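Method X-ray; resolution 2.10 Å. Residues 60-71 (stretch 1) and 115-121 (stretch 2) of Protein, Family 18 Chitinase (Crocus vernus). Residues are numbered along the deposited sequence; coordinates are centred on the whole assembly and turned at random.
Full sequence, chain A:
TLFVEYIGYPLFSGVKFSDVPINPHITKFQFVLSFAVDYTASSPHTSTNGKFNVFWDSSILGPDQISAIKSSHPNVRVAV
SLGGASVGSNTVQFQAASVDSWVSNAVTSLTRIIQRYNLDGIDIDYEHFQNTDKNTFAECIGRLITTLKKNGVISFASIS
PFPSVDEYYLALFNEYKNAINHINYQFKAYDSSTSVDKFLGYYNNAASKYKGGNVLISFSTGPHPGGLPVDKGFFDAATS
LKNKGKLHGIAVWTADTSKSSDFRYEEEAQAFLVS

Stretch 1 60-71: ILGPDQISAIKS
Stretch 2, residues 115-121: QRYNLDG

Residues 60-62 are loop: Ile60 at -99/-52, Leu61 at -100/74, Gly62 at -106/-179. A helix starts at Pro63 and runs through Ser71 and beyond. Gly62 is the N-cap. Gly62 O accepts the first i to i+4 bond, from Ile66 N at 3.0 Å. Gly62 N donates to Gln65 OE1 at 3.0 Å, so the Gln65 side chain (chi1 m, chi2 p) folds back over the helix start. A CB on Gly62 would fall 2.8 Å from Gln65 OE1, a clash.

Stretch 2 holds the end of another helix and the turn after it. Asn118, at phi/psi 60/39, closes this helix with a Schellman motif; Asn118 N bonds to Gln115 O at 3.3 Å. Leu119 is then extended (-84/156), and the chain reaches a strand at Gly121. The start of one helix thus meets the end of the other. The backbones come closest at Pro63 and Tyr117, with CA atoms 4.4 Å apart.

Pro63 is the main bump at this end. Its ring, C-gamma exo, sits over one face of the Tyr117 ring, with Pro63 CD 3.7 Å from Tyr117 CD2. Pro63 CB also lies 3.6 Å from Arg116 O. Pro63 CG is over one face of the Arg116 guanidinium, 4.1 Å from Arg116 NH2. The proline therefore fills the hollow between these two side chains. Tyr117 has chi1 m and chi2 78°. The edge of its ring meets Leu61 O, which is 3.6 Å from Tyr117 CE2.

One turn along, Ile66 (chi1 m, chi2 t) points toward stretch 2. Ile66 CD1 fills a hollow lined by Tyr117 CB at 3.9 Å and Leu119 CD2 at 4.0 Å, with Tyr117 O nearest at 3.4 Å. The CA-to-CB bond of Leu119 points away, but its m,t rotamer brings the end of the side chain back to this methyl.

Asn118 (chi1 m) points toward the first helix, and its side chain lies beside Pro63 and Ser67. Its amide is probably turned over in the model, so the bonding there is open.

Lys70, a turn after Ile66, reaches across with chi angles m, t, m, t. Lys70 NZ donates to Asn118 O at 3.0 Å, tying the helix to the turn. The same Lys70 NZ forms a salt bridge with Asp120 OD2 at 3.4 Å; the hydrogen bond within it is weak. The ammonium thus serves a backbone carbonyl and a carboxylate together. Asp120 has chi1 m, and its OD2 is also bonded elsewhere in the structure. The contact buries 403 Å² in total.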

ATOM      1  N   ILE A  60     -16.567  -6.673  -8.442  1.00 15.63           N
ATOM      2  CA  ILE A  60     -15.874  -7.764  -7.799  1.00 16.10           C
ATOM      3  C   ILE A  60     -15.462  -7.455  -6.336  1.00 15.11           C
ATOM      4  O   ILE A  60     -15.704  -8.220  -5.467  1.00 15.96           O
ATOM      5  CB  ILE A  60     -14.672  -8.223  -8.644  1.00 15.26           C
ATOM      6  CG1 ILE A  60     -15.135  -8.796  -9.977  1.00 18.76           C
ATOM      7  CG2 ILE A  60     -13.858  -9.249  -7.978  1.00 16.11           C
ATOM      8  CD1 ILE A  60     -14.162  -8.614 -10.982  1.00 18.46           C
ATOM      9  N   LEU A  61     -14.794  -6.338  -6.125  1.00 14.04           N
ATOM     10  CA  LEU A  61     -14.489  -5.789  -4.811  1.00 12.83           C
ATOM     11  C   LEU A  61     -15.436  -4.639  -4.344  1.00 12.54           C
ATOM     12  O   LEU A  61     -15.075  -3.502  -4.389  1.00 12.92           O
ATOM     13  CB  LEU A  61     -13.034  -5.363  -4.779  1.00 11.56           C
ATOM     14  CG  LEU A  61     -12.127  -6.383  -5.461  1.00 12.38           C
ATOM     15  CD1 LEU A  61     -10.801  -5.856  -5.735  1.00  9.95           C
ATOM     16  CD2 LEU A  61     -12.084  -7.662  -4.720  1.00 11.61           C
ATOM     17  N   GLY A  62     -16.645  -4.984  -3.959  1.00 11.08           N
ATOM     18  CA  GLY A  62     -17.588  -4.048  -3.464  1.00 11.93           C
ATOM     19  C   GLY A  62     -17.874  -4.044  -1.970  1.00 12.08           C
ATOM     20  O   GLY A  62     -17.366  -4.843  -1.227  1.00 12.21           O
ATOM     21  N   PRO A  63     -18.792  -3.148  -1.607  1.00 12.87           N
ATOM     22  CA  PRO A  63     -19.230  -2.958  -0.241  1.00 12.94           C
ATOM     23  C   PRO A  63     -19.799  -4.253   0.378  1.00 13.39           C
ATOM     24  O   PRO A  63     -19.412  -4.544   1.431  1.00 13.22           O
ATOM     25  CB  PRO A  63     -20.285  -1.853  -0.378  1.00 13.34           C
ATOM     26  CG  PRO A  63     -19.898  -1.130  -1.499  1.00 11.79           C
ATOM     27  CD  PRO A  63     -19.249  -2.032  -2.433  1.00 12.12           C
ATOM     28  N   ASP A  64     -20.634  -5.006  -0.304  1.00 13.20           N
ATOM     29  CA  ASP A  64     -21.112  -6.292   0.182  1.00 13.12           C
ATOM     30  C   ASP A  64     -20.037  -7.411   0.357  1.00 12.90           C
ATOM     31  O   ASP A  64     -20.066  -8.125   1.293  1.00 10.92           O
ATOM     32  CB  ASP A  64     -22.273  -6.807  -0.665  1.00 14.17           C
ATOM     33  CG  ASP A  64     -23.492  -5.865  -0.704  1.00 15.95           C
ATOM     34  OD1 ASP A  64     -23.773  -5.086   0.195  1.00 16.80           O
ATOM     35  OD2 ASP A  64     -24.169  -5.974  -1.683  1.00 22.87           O
ATOM     36  N   GLN A  65     -19.129  -7.505  -0.592  1.00 11.34           N
ATOM     37  CA  GLN A  65     -18.009  -8.435  -0.475  1.00 11.62           C
ATOM     38  C   GLN A  65     -17.084  -8.113   0.751  1.00 11.37           C
ATOM     39  O   GLN A  65     -16.634  -8.986   1.451  1.00 10.87           O
ATOM     40  CB  GLN A  65     -17.218  -8.581  -1.760  1.00 11.78           C
ATOM     41  CG  GLN A  65     -18.008  -9.135  -2.906  1.00 13.68           C
ATOM     42  CD  GLN A  65     -18.851  -8.120  -3.637  1.00 19.33           C
ATOM     43  OE1 GLN A  65     -18.801  -6.953  -3.423  1.00 16.58           O
ATOM     44  NE2 GLN A  65     -19.651  -8.607  -4.477  1.00 24.60           N
ATOM     45  N   ILE A  66     -16.861  -6.827   0.971  1.00 11.92           N
ATOM     46  CA  ILE A  66     -16.070  -6.314   2.074  1.00 11.38           C
ATOM     47  C   ILE A  66     -16.697  -6.660   3.439  1.00 13.13           C
ATOM     48  O   ILE A  66     -16.041  -7.157   4.314  1.00 12.33           O
ATOM     49  CB  ILE A  66     -15.765  -4.813   1.927  1.00 11.19           C
ATOM     50  CG1 ILE A  66     -14.890  -4.536   0.698  1.00  9.38           C
ATOM     51  CG2 ILE A  66     -15.131  -4.290   3.153  1.00 10.71           C
ATOM     52  CD1 ILE A  66     -14.830  -3.159   0.279  1.00  7.94           C
ATOM     53  N   SER A  67     -17.995  -6.473   3.521  1.00 12.79           N
ATOM     54  CA  SER A  67     -18.774  -6.836   4.686  1.00 14.31           C
ATOM     55  C   SER A  67     -18.747  -8.305   4.955  1.00 13.90           C
ATOM     56  O   SER A  67     -18.551  -8.681   6.042  1.00 14.15           O
ATOM     57  CB  SER A  67     -20.233  -6.465   4.506  1.00 13.96           C
ATOM     58  OG  SER A  67     -20.446  -5.167   4.833  1.00 19.88           O
ATOM     59  N   ALA A  68     -18.947  -9.104   3.925  1.00 13.62           N
ATOM     60  CA  ALA A  68     -18.878 -10.546   4.045  1.00 14.14           C
ATOM     61  C   ALA A  68     -17.511 -11.111   4.463  1.00 13.89           C
ATOM     62  O   ALA A  68     -17.444 -11.962   5.275  1.00 14.13           O
ATOM     63  CB  ALA A  68     -19.343 -11.187   2.821  1.00 13.14           C
ATOM     64  N   ILE A  69     -16.439 -10.629   3.873  1.00 13.29           N
ATOM     65  CA  ILE A  69     -15.128 -11.095   4.235  1.00 11.63           C
ATOM     66  C   ILE A  69     -14.762 -10.742   5.692  1.00 12.13           C
ATOM     67  O   ILE A  69     -14.246 -11.509   6.383  1.00 11.82           O
ATOM     68  CB  ILE A  69     -14.015 -10.666   3.195  1.00 11.60           C
ATOM     69  CG1 ILE A  69     -12.797 -11.571   3.304  1.00  8.98           C
ATOM     70  CG2 ILE A  69     -13.665  -9.267   3.392  1.00  9.84           C
ATOM     71  CD1 ILE A  69     -13.016 -12.869   2.858  1.00 12.98           C
ATOM     72  N   LYS A  70     -15.076  -9.550   6.105  1.00 12.33           N
ATOM     73  CA  LYS A  70     -14.871  -9.126   7.454  1.00 13.76           C
ATOM     74  C   LYS A  70     -15.688  -9.912   8.491  1.00 15.75           C
ATOM     75  O   LYS A  70     -15.285 -10.125   9.558  1.00 15.30           O
ATOM     76  CB  LYS A  70     -15.020  -7.622   7.594  1.00 14.03           C
ATOM     77  CG  LYS A  70     -13.921  -6.846   6.928  1.00 15.89           C
ATOM     78  CD  LYS A  70     -13.763  -5.473   7.413  1.00 19.81           C
ATOM     79  CE  LYS A  70     -14.977  -4.639   7.235  1.00 23.22           C
ATOM     80  NZ  LYS A  70     -14.732  -3.247   7.554  1.00 23.76           N
ATOM     81  N   SER A  71     -16.893 -10.261   8.111  1.00 16.93           N
ATOM     82  CA  SER A  71     -17.755 -11.027   8.922  1.00 18.14           C
ATOM     83  C   SER A  71     -17.322 -12.469   9.146  1.00 18.99           C
ATOM     84  O   SER A  71     -17.381 -12.944  10.210  1.00 19.07           O
ATOM     85  CB  SER A  71     -19.175 -10.848   8.436  1.00 18.64           C
ATOM     86  OG  SER A  71     -19.960 -11.919   8.778  0.50 19.98           O
ATOM     87  N   GLN A 115     -16.527   5.577   3.648  1.00 12.27           N
ATOM     88  CA  GLN A 115     -17.813   5.232   4.281  1.00 13.20           C
ATOM     89  C   GLN A 115     -18.626   4.245   3.441  1.00 12.56           C
ATOM     90  O   GLN A 115     -19.095   3.302   3.914  1.00 11.91           O
ATOM     91  CB  GLN A 115     -18.646   6.482   4.650  1.00 13.51           C
ATOM     92  CG  GLN A 115     -17.977   7.448   5.615  1.00 15.46           C
ATOM     93  CD  GLN A 115     -18.768   8.729   5.881  1.00 17.47           C
ATOM     94  OE1 GLN A 115     -19.510   9.179   5.070  1.00 20.38           O
ATOM     95  NE2 GLN A 115     -18.585   9.287   7.016  1.00 14.41           N
ATOM     96  N   ARG A 116     -18.712   4.494   2.155  1.00 12.00           N
ATOM     97  CA  ARG A 116     -19.438   3.635   1.253  1.00 12.70           C
ATOM     98  C   ARG A 116     -18.908   2.201   1.159  1.00 11.10           C
ATOM     99  O   ARG A 116     -19.686   1.324   1.154  1.00  9.85           O
ATOM    100  CB  ARG A 116     -19.609   4.242  -0.144  1.00 12.19           C
ATOM    101  CG  ARG A 116     -20.720   3.607  -0.948  1.00 12.46           C
ATOM    102  CD  ARG A 116     -20.930   4.281  -2.300  1.00 11.47           C
ATOM    103  NE  ARG A 116     -20.240   3.623  -3.387  1.00 12.08           N
ATOM    104  CZ  ARG A 116     -20.636   2.496  -3.928  1.00 11.77           C
ATOM    105  NH1 ARG A 116     -20.012   1.982  -4.907  1.00 11.90           N
ATOM    106  NH2 ARG A 116     -21.705   1.912  -3.494  1.00 12.39           N
ATOM    107  N   TYR A 117     -17.597   2.005   1.114  1.00 11.12           N
ATOM    108  CA  TYR A 117     -17.005   0.679   1.033  1.00 11.59           C
ATOM    109  C   TYR A 117     -16.758   0.017   2.427  1.00 13.43           C
ATOM    110  O   TYR A 117     -16.240  -1.067   2.520  1.00 14.12           O
ATOM    111  CB  TYR A 117     -15.756   0.643   0.143  1.00 10.44           C
ATOM    112  CG  TYR A 117     -16.019   0.774  -1.367  1.00 12.69           C
ATOM    113  CD1 TYR A 117     -16.296   1.986  -1.934  1.00 11.54           C
ATOM    114  CD2 TYR A 117     -15.961  -0.318  -2.191  1.00 10.87           C
ATOM    115  CE1 TYR A 117     -16.540   2.096  -3.298  1.00 12.27           C
ATOM    116  CE2 TYR A 117     -16.163  -0.221  -3.519  1.00 10.67           C
ATOM    117  CZ  TYR A 117     -16.464   0.980  -4.079  1.00 11.30           C
ATOM    118  OH  TYR A 117     -16.669   1.063  -5.390  1.00 14.30           O
ATOM    119  N   ASN A 118     -17.153   0.680   3.484  1.00 13.68           N
ATOM    120  CA  ASN A 118     -16.859   0.194   4.824  1.00 15.03           C
ATOM    121  C   ASN A 118     -15.344   0.039   5.180  1.00 13.92           C
ATOM    122  O   ASN A 118     -15.011  -0.914   5.737  1.00 11.49           O
ATOM    123  CB  ASN A 118     -17.455  -1.215   5.053  1.00 15.27           C
ATOM    124  CG  ASN A 118     -18.851  -1.418   4.476  0.50 17.90           C
ATOM    125  OD1 ASN A 118     -19.067  -2.247   3.571  1.00 19.12           O
ATOM    126  ND2 ASN A 118     -19.793  -0.666   4.996  1.00 16.38           N
ATOM    127  N   LEU A 119     -14.494   0.944   4.755  1.00 13.18           N
ATOM    128  CA  LEU A 119     -13.029   0.861   4.899  1.00 12.68           C
ATOM    129  C   LEU A 119     -12.497   1.352   6.242  1.00 12.80           C
ATOM    130  O   LEU A 119     -13.099   2.165   6.874  1.00 12.92           O
ATOM    131  CB  LEU A 119     -12.342   1.579   3.740  1.00 11.08           C
ATOM    132  CG  LEU A 119     -12.671   1.177   2.290  1.00 12.26           C
ATOM    133  CD1 LEU A 119     -11.850   1.947   1.248  1.00  8.99           C
ATOM    134  CD2 LEU A 119     -12.647  -0.308   2.074  1.00  6.66           C
ATOM    135  N   ASP A 120     -11.330   0.862   6.611  1.00 12.68           N
ATOM    136  CA  ASP A 120     -10.672   1.119   7.871  1.00 13.01           C
ATOM    137  C   ASP A 120      -9.405   1.996   7.844  1.00 13.04           C
ATOM    138  O   ASP A 120      -8.934   2.467   8.855  1.00 13.57           O
ATOM    139  CB  ASP A 120     -10.338  -0.223   8.487  1.00 14.33           C
ATOM    140  CG  ASP A 120     -11.525  -1.148   8.534  1.00 17.25           C
ATOM    141  OD1 ASP A 120     -12.382  -0.897   9.377  1.00 12.01           O
ATOM    142  OD2 ASP A 120     -11.574  -2.065   7.682  1.00 17.93           O
ATOM    143  N   GLY A 121      -8.857   2.164   6.663  1.00 11.72           N
ATOM    144  CA  GLY A 121      -7.612   2.837   6.437  1.00 11.85           C
ATOM    145  C   GLY A 121      -7.293   3.328   5.035  1.00 11.44           C
ATOM    146  O   GLY A 121      -7.993   3.049   4.129  1.00 11.25           O
TER